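PDB 1CXC: cytochrome C2 from Rhodobacter sphaeroides, which carries electrons through a covalently attached heme c, acting as electron donor to the oxidized bacteriochlorophyll in photosynthetic energy conversion. Local coordinates for residues 10-13 / 14-17; 112-115 / 116-119. All blocks are in the same frame, centred on the assembly; numbering follows the deposited sequence.

Contact 1. Residues 10-13 / 14-17. With HEC (heme c), chain B.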
ATOM      1  N   LYS A  10      -0.750   9.629 -11.827  1.00 15.99           N
ATOM      2  CA  LYS A  10      -0.432  10.973 -11.370  1.00 15.74           C
ATOM      3  C   LYS A  10      -0.598  11.093  -9.878  1.00 14.92           C
ATOM      4  O   LYS A  10       0.150  11.774  -9.183  1.00 15.82           O
ATOM      5  CB  LYS A  10      -1.363  11.980 -12.007  1.00 17.47           C
ATOM      6  CG  LYS A  10      -0.983  13.414 -11.653  1.00 22.28           C
ATOM      7  CD  LYS A  10      -1.975  14.374 -12.303  1.00 28.27           C
ATOM      8  CE  LYS A  10      -1.416  15.790 -12.351  1.00 27.98           C
ATOM      9  N   ALA A  11      -1.689  10.560  -9.351  1.00 14.06           N
ATOM     10  CA  ALA A  11      -1.918  10.648  -7.921  1.00 14.54           C
ATOM     11  C   ALA A  11      -0.885   9.879  -7.099  1.00 14.49           C
ATOM     12  O   ALA A  11      -0.556  10.274  -5.979  1.00 15.61           O
ATOM     13  CB  ALA A  11      -3.306  10.084  -7.634  1.00 14.35           C
ATOM     14  N   PHE A  12      -0.192   8.934  -7.737  1.00 13.23           N
ATOM     15  CA  PHE A  12       0.826   8.129  -7.070  1.00 13.64           C
ATOM     16  C   PHE A  12       2.112   8.915  -6.786  1.00 14.67           C
ATOM     17  O   PHE A  12       2.962   8.526  -5.980  1.00 11.61           O
ATOM     18  CB  PHE A  12       1.134   6.892  -7.916  1.00 13.67           C
ATOM     19  CG  PHE A  12       2.002   5.866  -7.207  1.00 13.39           C
ATOM     20  CD1 PHE A  12       1.480   5.145  -6.147  1.00 13.19           C
ATOM     21  CD2 PHE A  12       3.333   5.749  -7.539  1.00 13.62           C
ATOM     22  CE1 PHE A  12       2.305   4.322  -5.406  1.00 14.27           C
ATOM     23  CE2 PHE A  12       4.159   4.933  -6.795  1.00 16.54           C
ATOM     24  CZ  PHE A  12       3.648   4.220  -5.725  1.00 16.56           C
ATOM     25  N   ASN A  13       2.270  10.098  -7.380  1.00 18.21           N
ATOM     26  CA  ASN A  13       3.470  10.861  -7.091  1.00 19.50           C
ATOM     27  C   ASN A  13       3.533  11.148  -5.621  1.00 17.64           C
ATOM     28  O   ASN A  13       4.611  11.281  -5.084  1.00 18.35           O
ATOM     29  CB  ASN A  13       3.476  12.210  -7.784  1.00 23.21           C
ATOM     30  CG  ASN A  13       3.425  12.148  -9.298  1.00 27.01           C
ATOM     31  OD1 ASN A  13       2.763  12.978  -9.924  1.00 30.55           O
ATOM     32  ND2 ASN A  13       4.114  11.194  -9.931  1.00 29.14           N
ATOM     33  N   GLN A  14       2.400  11.389  -4.961  1.00 17.89           N
ATOM     34  CA  GLN A  14       2.439  11.684  -3.533  1.00 19.86           C
ATOM     35  C   GLN A  14       3.088  10.573  -2.726  1.00 19.50           C
ATOM     36  O   GLN A  14       3.542  10.784  -1.602  1.00 21.85           O
ATOM     37  CB  GLN A  14       1.055  11.877  -2.943  1.00 24.05           C
ATOM     38  CG  GLN A  14      -0.090  11.986  -3.933  1.00 33.25           C
ATOM     39  CD  GLN A  14      -1.340  12.573  -3.288  1.00 36.29           C
ATOM     40  OE1 GLN A  14      -1.286  13.177  -2.215  1.00 37.56           O
ATOM     41  NE2 GLN A  14      -2.498  12.417  -3.923  1.00 37.45           N
ATOM     42  N   CYS A  15       2.858   9.342  -3.148  1.00 15.13           N
ATOM     43  CA  CYS A  15       3.400   8.182  -2.466  1.00 14.22           C
ATOM     44  C   CYS A  15       4.891   7.985  -2.686  1.00 13.72           C
ATOM     45  O   CYS A  15       5.540   7.340  -1.874  1.00 11.68           O
ATOM     46  CB  CYS A  15       2.703   6.923  -2.986  1.00 11.06           C
ATOM     47  SG  CYS A  15       0.915   7.047  -3.191  1.00 12.20           S
ATOM     48  N   GLN A  16       5.475   8.616  -3.720  1.00 13.37           N
ATOM     49  CA  GLN A  16       6.873   8.404  -4.020  1.00 15.02           C
ATOM     50  C   GLN A  16       7.840   8.996  -3.006  1.00 14.76           C
ATOM     51  O   GLN A  16       9.045   8.784  -3.082  1.00 16.25           O
ATOM     52  CB  GLN A  16       7.152   8.901  -5.433  1.00 18.14           C
ATOM     53  CG  GLN A  16       6.521   7.975  -6.453  1.00 21.76           C
ATOM     54  CD  GLN A  16       6.798   8.380  -7.893  1.00 27.73           C
ATOM     55  OE1 GLN A  16       5.925   8.333  -8.760  1.00 29.61           O
ATOM     56  NE2 GLN A  16       8.023   8.777  -8.204  1.00 26.30           N
ATOM     57  N   THR A  17       7.333   9.784  -2.067  1.00 15.54           N
ATOM     58  CA  THR A  17       8.164  10.321  -1.022  1.00 15.98           C
ATOM     59  C   THR A  17       8.665   9.179  -0.160  1.00 15.59           C
ATOM     60  O   THR A  17       9.722   9.251   0.477  1.00 13.82           O
ATOM     61  CB  THR A  17       7.313  11.198  -0.128  1.00 17.17           C
ATOM     62  OG1 THR A  17       6.816  12.206  -0.973  1.00 22.20           O
ATOM     63  CG2 THR A  17       8.120  11.804   0.990  1.00 20.61           C
TER
HETATM   64 FE   HEC B 125       2.641   3.736   2.503  1.00 12.12          FE
HETATM   65  CHA HEC B 125       2.933   0.740   4.046  1.00 10.23           C
HETATM   66  CHB HEC B 125       0.410   2.409   0.297  1.00  9.29           C
HETATM   67  CHC HEC B 125       2.218   6.820   1.067  1.00 11.47           C
HETATM   68  CHD HEC B 125       5.106   5.029   4.494  1.00 10.59           C
HETATM   69  NA  HEC B 125       1.807   1.964   2.244  1.00  7.33           N
HETATM   70  C1A HEC B 125       2.036   0.821   2.994  1.00  9.03           C
HETATM   71  C2A HEC B 125       1.216  -0.281   2.522  1.00  9.51           C
HETATM   72  C3A HEC B 125       0.483   0.189   1.486  1.00  7.83           C
HETATM   73  C4A HEC B 125       0.884   1.573   1.301  1.00  8.84           C
HETATM   74  CMA HEC B 125      -0.615  -0.572   0.757  1.00  8.08           C
HETATM   75  CAA HEC B 125       1.231  -1.720   3.018  1.00 11.47           C
HETATM   76  CBA HEC B 125       2.073  -2.587   2.095  1.00 12.62           C
HETATM   77  CGA HEC B 125       2.476  -3.946   2.645  1.00  9.44           C
HETATM   78  O1A HEC B 125       3.600  -4.345   2.419  1.00 10.67           O
HETATM   79  O2A HEC B 125       1.732  -4.495   3.450  1.00 14.06           O
HETATM   80  NB  HEC B 125       1.544   4.455   1.031  1.00 11.38           N
HETATM   81  C1B HEC B 125       0.730   3.744   0.162  1.00 10.87           C
HETATM   82  C2B HEC B 125       0.180   4.610  -0.867  1.00 12.48           C
HETATM   83  C3B HEC B 125       0.617   5.885  -0.619  1.00 12.97           C
HETATM   84  C4B HEC B 125       1.476   5.770   0.554  1.00 11.64           C
HETATM   85  CMB HEC B 125      -0.734   4.160  -2.013  1.00 11.48           C
HETATM   86  CAB HEC B 125       0.240   7.067  -1.319  1.00  8.25           C
HETATM   87  CBB HEC B 125      -1.144   7.565  -1.334  1.00 10.12           C
HETATM   88  NC  HEC B 125       3.451   5.533   2.764  1.00 10.26           N
HETATM   89  C1C HEC B 125       3.142   6.707   2.085  1.00 11.50           C
HETATM   90  C2C HEC B 125       4.020   7.787   2.490  1.00 10.86           C
HETATM   91  C3C HEC B 125       4.831   7.286   3.451  1.00 12.39           C
HETATM   92  C4C HEC B 125       4.483   5.887   3.605  1.00 11.21           C
HETATM   93  CMC HEC B 125       4.152   9.137   1.801  1.00 10.87           C
HETATM   94  CAC HEC B 125       5.840   7.962   4.129  1.00 11.81           C
HETATM   95  CBC HEC B 125       5.602   9.185   4.882  1.00 14.61           C
HETATM   96  ND  HEC B 125       3.777   3.036   3.930  1.00 11.95           N
HETATM   97  C1D HEC B 125       4.766   3.695   4.658  1.00 11.61           C
HETATM   98  C2D HEC B 125       5.327   2.836   5.678  1.00 11.94           C
HETATM   99  C3D HEC B 125       4.673   1.656   5.603  1.00 11.04           C
HETATM  100  C4D HEC B 125       3.736   1.774   4.501  1.00 11.24           C
HETATM  101  CMD HEC B 125       6.418   3.201   6.683  1.00  9.92           C
HETATM  102  CAD HEC B 125       4.689   0.559   6.657  1.00 12.69           C
HETATM  103  CBD HEC B 125       3.434   0.610   7.527  1.00 15.01           C
HETATM  104  CGD HEC B 125       3.578  -0.059   8.902  1.00 17.08           C
HETATM  105  O1D HEC B 125       2.718   0.155   9.743  1.00 17.28           O
HETATM  106  O2D HEC B 125       4.314  -1.026   9.006  1.00 16.67           O
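Phe12 O takes two weak backbone bonds, from Cys15 N at 2.9 Å and from Gln16 N at 3.4 Å. Gln16 N is shared, and its better bond goes to Asn13 O at 3.1 Å. Residues 12-13 have 3-10 geometry. The turn brings Cys15 against one face of the Phe12 ring. Phe12 CG lies anti to the backbone N (chi1 -170°), which swings the ring forward along the chain. Cys15 CB sits over that face, 4.0 Å from the centroid of the Phe12 ring, as a CH-pi contact. Cys15 SG lies obliquely to the ring, a sulfur-aromatic contact, 3.6 Å from Phe12 CD1. Cys15 SG is also covalently bonded to CAB of the heme at 2.0 Å. The cysteine is therefore held between ring and porphyrin. Gln16 crosses the Phe12 side chain at about a right angle and runs beside Asn13. Cys15 and Cys18 belong to the CXXCH heme-attachment motif, which ends in His19. Around the turn, Phe12 packs on Leu40 in a loop, while Ala11 packs on Ile113 and Gln14 on Asp109, both of helix 107-120.

Contact 2. Residues 112-115 / 116-119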
ATOM      1  N   ASN A 112      -8.371   5.413  -7.814  1.00 10.61           N
ATOM      2  CA  ASN A 112      -7.564   5.566  -9.027  1.00 10.86           C
ATOM      3  C   ASN A 112      -6.198   4.931  -8.877  1.00  8.73           C
ATOM      4  O   ASN A 112      -5.666   4.309  -9.799  1.00 10.35           O
ATOM      5  CB  ASN A 112      -7.390   7.036  -9.385  1.00 10.57           C
ATOM      6  CG  ASN A 112      -8.696   7.705  -9.796  1.00 15.99           C
ATOM      7  OD1 ASN A 112      -8.839   8.939  -9.712  1.00 18.97           O
ATOM      8  ND2 ASN A 112      -9.708   6.927 -10.206  1.00 11.63           N
ATOM      9  N   ILE A 113      -5.578   5.129  -7.732  1.00  8.49           N
ATOM     10  CA  ILE A 113      -4.287   4.544  -7.465  1.00 10.18           C
ATOM     11  C   ILE A 113      -4.399   3.021  -7.419  1.00 10.38           C
ATOM     12  O   ILE A 113      -3.575   2.325  -8.008  1.00  8.89           O
ATOM     13  CB  ILE A 113      -3.734   5.099  -6.142  1.00 11.03           C
ATOM     14  CG1 ILE A 113      -3.282   6.552  -6.291  1.00 10.44           C
ATOM     15  CG2 ILE A 113      -2.582   4.222  -5.665  1.00 13.28           C
ATOM     16  CD1 ILE A 113      -2.858   7.186  -4.961  1.00  7.87           C
ATOM     17  N   TRP A 114      -5.516   2.465  -6.929  1.00 11.60           N
ATOM     18  CA  TRP A 114      -5.639   1.014  -6.931  1.00 11.20           C
ATOM     19  C   TRP A 114      -5.750   0.515  -8.369  1.00 10.19           C
ATOM     20  O   TRP A 114      -5.163  -0.500  -8.743  1.00  8.97           O
ATOM     21  CB  TRP A 114      -6.874   0.569  -6.135  1.00  8.87           C
ATOM     22  CG  TRP A 114      -6.980  -0.972  -6.083  1.00  8.96           C
ATOM     23  CD1 TRP A 114      -7.904  -1.645  -6.839  1.00 10.96           C
ATOM     24  CD2 TRP A 114      -6.169  -1.819  -5.377  1.00 10.01           C
ATOM     25  NE1 TRP A 114      -7.700  -2.938  -6.600  1.00 10.88           N
ATOM     26  CE2 TRP A 114      -6.657  -3.078  -5.748  1.00 12.14           C
ATOM     27  CE3 TRP A 114      -5.101  -1.704  -4.509  1.00 12.77           C
ATOM     28  CZ2 TRP A 114      -6.068  -4.241  -5.256  1.00 11.81           C
ATOM     29  CZ3 TRP A 114      -4.522  -2.866  -4.010  1.00 13.76           C
ATOM     30  CH2 TRP A 114      -4.999  -4.122  -4.376  1.00 14.36           C
ATOM     31  N   ALA A 115      -6.472   1.231  -9.231  1.00  7.55           N
ATOM     32  CA  ALA A 115      -6.591   0.799 -10.607  1.00  8.98           C
ATOM     33  C   ALA A 115      -5.241   0.855 -11.331  1.00  9.47           C
ATOM     34  O   ALA A 115      -4.912  -0.004 -12.161  1.00  9.16           O
ATOM     35  CB  ALA A 115      -7.586   1.698 -11.338  1.00  9.77           C
ATOM     36  N   TYR A 116      -4.400   1.823 -10.950  1.00 10.47           N
ATOM     37  CA  TYR A 116      -3.074   1.961 -11.529  1.00  9.34           C
ATOM     38  C   TYR A 116      -2.198   0.786 -11.082  1.00  7.89           C
ATOM     39  O   TYR A 116      -1.547   0.119 -11.881  1.00 10.06           O
ATOM     40  CB  TYR A 116      -2.499   3.307 -11.056  1.00  9.66           C
ATOM     41  CG  TYR A 116      -1.008   3.506 -11.286  1.00 12.78           C
ATOM     42  CD1 TYR A 116      -0.497   3.445 -12.573  1.00 14.38           C
ATOM     43  CD2 TYR A 116      -0.175   3.730 -10.212  1.00 13.47           C
ATOM     44  CE1 TYR A 116       0.861   3.604 -12.805  1.00 16.29           C
ATOM     45  CE2 TYR A 116       1.177   3.888 -10.431  1.00 17.46           C
ATOM     46  CZ  TYR A 116       1.687   3.825 -11.723  1.00 18.59           C
ATOM     47  OH  TYR A 116       3.051   3.965 -11.939  1.00 19.93           O
ATOM     48  N   LEU A 117      -2.354   0.332  -9.851  1.00 11.65           N
ATOM     49  CA  LEU A 117      -1.565  -0.792  -9.354  1.00 11.69           C
ATOM     50  C   LEU A 117      -2.001  -2.096  -9.994  1.00 11.58           C
ATOM     51  O   LEU A 117      -1.215  -3.019 -10.136  1.00 11.80           O
ATOM     52  CB  LEU A 117      -1.687  -0.904  -7.837  1.00 10.13           C
ATOM     53  CG  LEU A 117      -1.154   0.262  -7.031  1.00  9.98           C
ATOM     54  CD1 LEU A 117      -1.508   0.066  -5.569  1.00 12.71           C
ATOM     55  CD2 LEU A 117       0.341   0.415  -7.243  1.00 11.72           C
ATOM     56  N   GLN A 118      -3.277  -2.236 -10.315  1.00 13.63           N
ATOM     57  CA  GLN A 118      -3.733  -3.426 -10.988  1.00 13.90           C
ATOM     58  C   GLN A 118      -3.192  -3.429 -12.410  1.00 16.81           C
ATOM     59  O   GLN A 118      -3.283  -4.431 -13.120  1.00 18.06           O
ATOM     60  CB  GLN A 118      -5.253  -3.460 -11.006  1.00 12.22           C
ATOM     61  CG  GLN A 118      -5.801  -3.983  -9.693  1.00 15.29           C
ATOM     62  CD  GLN A 118      -5.847  -5.515  -9.661  1.00 16.47           C
ATOM     63  OE1 GLN A 118      -6.710  -6.114  -9.044  1.00 19.64           O
ATOM     64  NE2 GLN A 118      -4.946  -6.217 -10.330  1.00 12.36           N
ATOM     65  N   GLN A 119      -2.722  -2.280 -12.914  1.00 18.08           N
ATOM     66  CA  GLN A 119      -2.165  -2.259 -14.252  1.00 20.23           C
ATOM     67  C   GLN A 119      -0.677  -2.477 -14.243  1.00 19.85           C
ATOM     68  O   GLN A 119      -0.165  -3.265 -15.006  1.00 18.93           O
ATOM     69  CB  GLN A 119      -2.350  -0.920 -14.947  1.00 26.61           C
ATOM     70  CG  GLN A 119      -3.794  -0.529 -15.149  1.00 37.65           C
ATOM     71  CD  GLN A 119      -4.525  -1.512 -16.028  1.00 43.40           C
ATOM     72  OE1 GLN A 119      -4.021  -1.951 -17.058  1.00 47.98           O
ATOM     73  NE2 GLN A 119      -5.717  -1.924 -15.612  1.00 50.84           N
TER
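Leu117 folds back over the preceding turn, and Leu117 CG comes within 3.3 Å of Ile113 O. Its CG stands beside the backbone N (chi1 -63°), which sends the branch back along the helix toward Ile113 and Trp114. Leu117 CD1 ends 4.1 Å from Trp114 CE3, oblique to the indole, with the two side chains at about a right angle. Leu117 CD1 is 4.3 Å from Ile113 CG2. Ile113, Trp114 and Leu117 are buried, and this apolar side is the enclosed one. Phe76 of helix 73-81 touches all three residues, and its ring meets that of Trp114. Regular i to i+4 bonds hold the helix backbone. Leu117 N reaches Ile113 O at 3.0 Å, and Tyr116 N and Gln118 N bond to Asn112 O and Trp114 O.

The segment belongs to the C-terminal helix 107-120, which packs on the N-terminal helix 5-11 in the cytochrome c fold. Tyr116 serves that interface. Tyr116 CB rests 3.4 Å from Ile113 O, while the ring leads away to Ala9 and to Ile29 and Ala30 of strand 28-30.

The glutamines lie on the more open side. Gln118 is partly exposed. It bends at chi2 (-85°), and Gln118 CG lies 3.8 Å from Trp114 NE1, with the amide plane 76° from the indole. Its side chain also touches Val44. Gln119 is exposed to solvent. Gln119 N makes a weak bond to Ala115 O at 3.2 Å and a shorter one to Tyr116 O, and its side chain still reaches Pro5.

How the contacts relate
Contacts 1 and 2 come from opposite ends of the chain, yet they touch, with their centres about 12 Å apart. The join is apolar. Ala11 CB lies 3.8 Å from Ile113 CG1, and Phe12 CG lies 3.9 Å from Tyr116 CE2. Cys15 SG is 4.2 Å from Ile113 CD1, so the covalent heme anchor of contact 1 also packs against contact 2. Ile113 itself touches the heme. Leu117 stands further back, its side chain about 8 Å from that of His19, the predicted axial ligand of the iron. Contact 1 holds Cys15, which is bonded to the heme, while contact 2 meets the heme through Ile113 beside that cysteine.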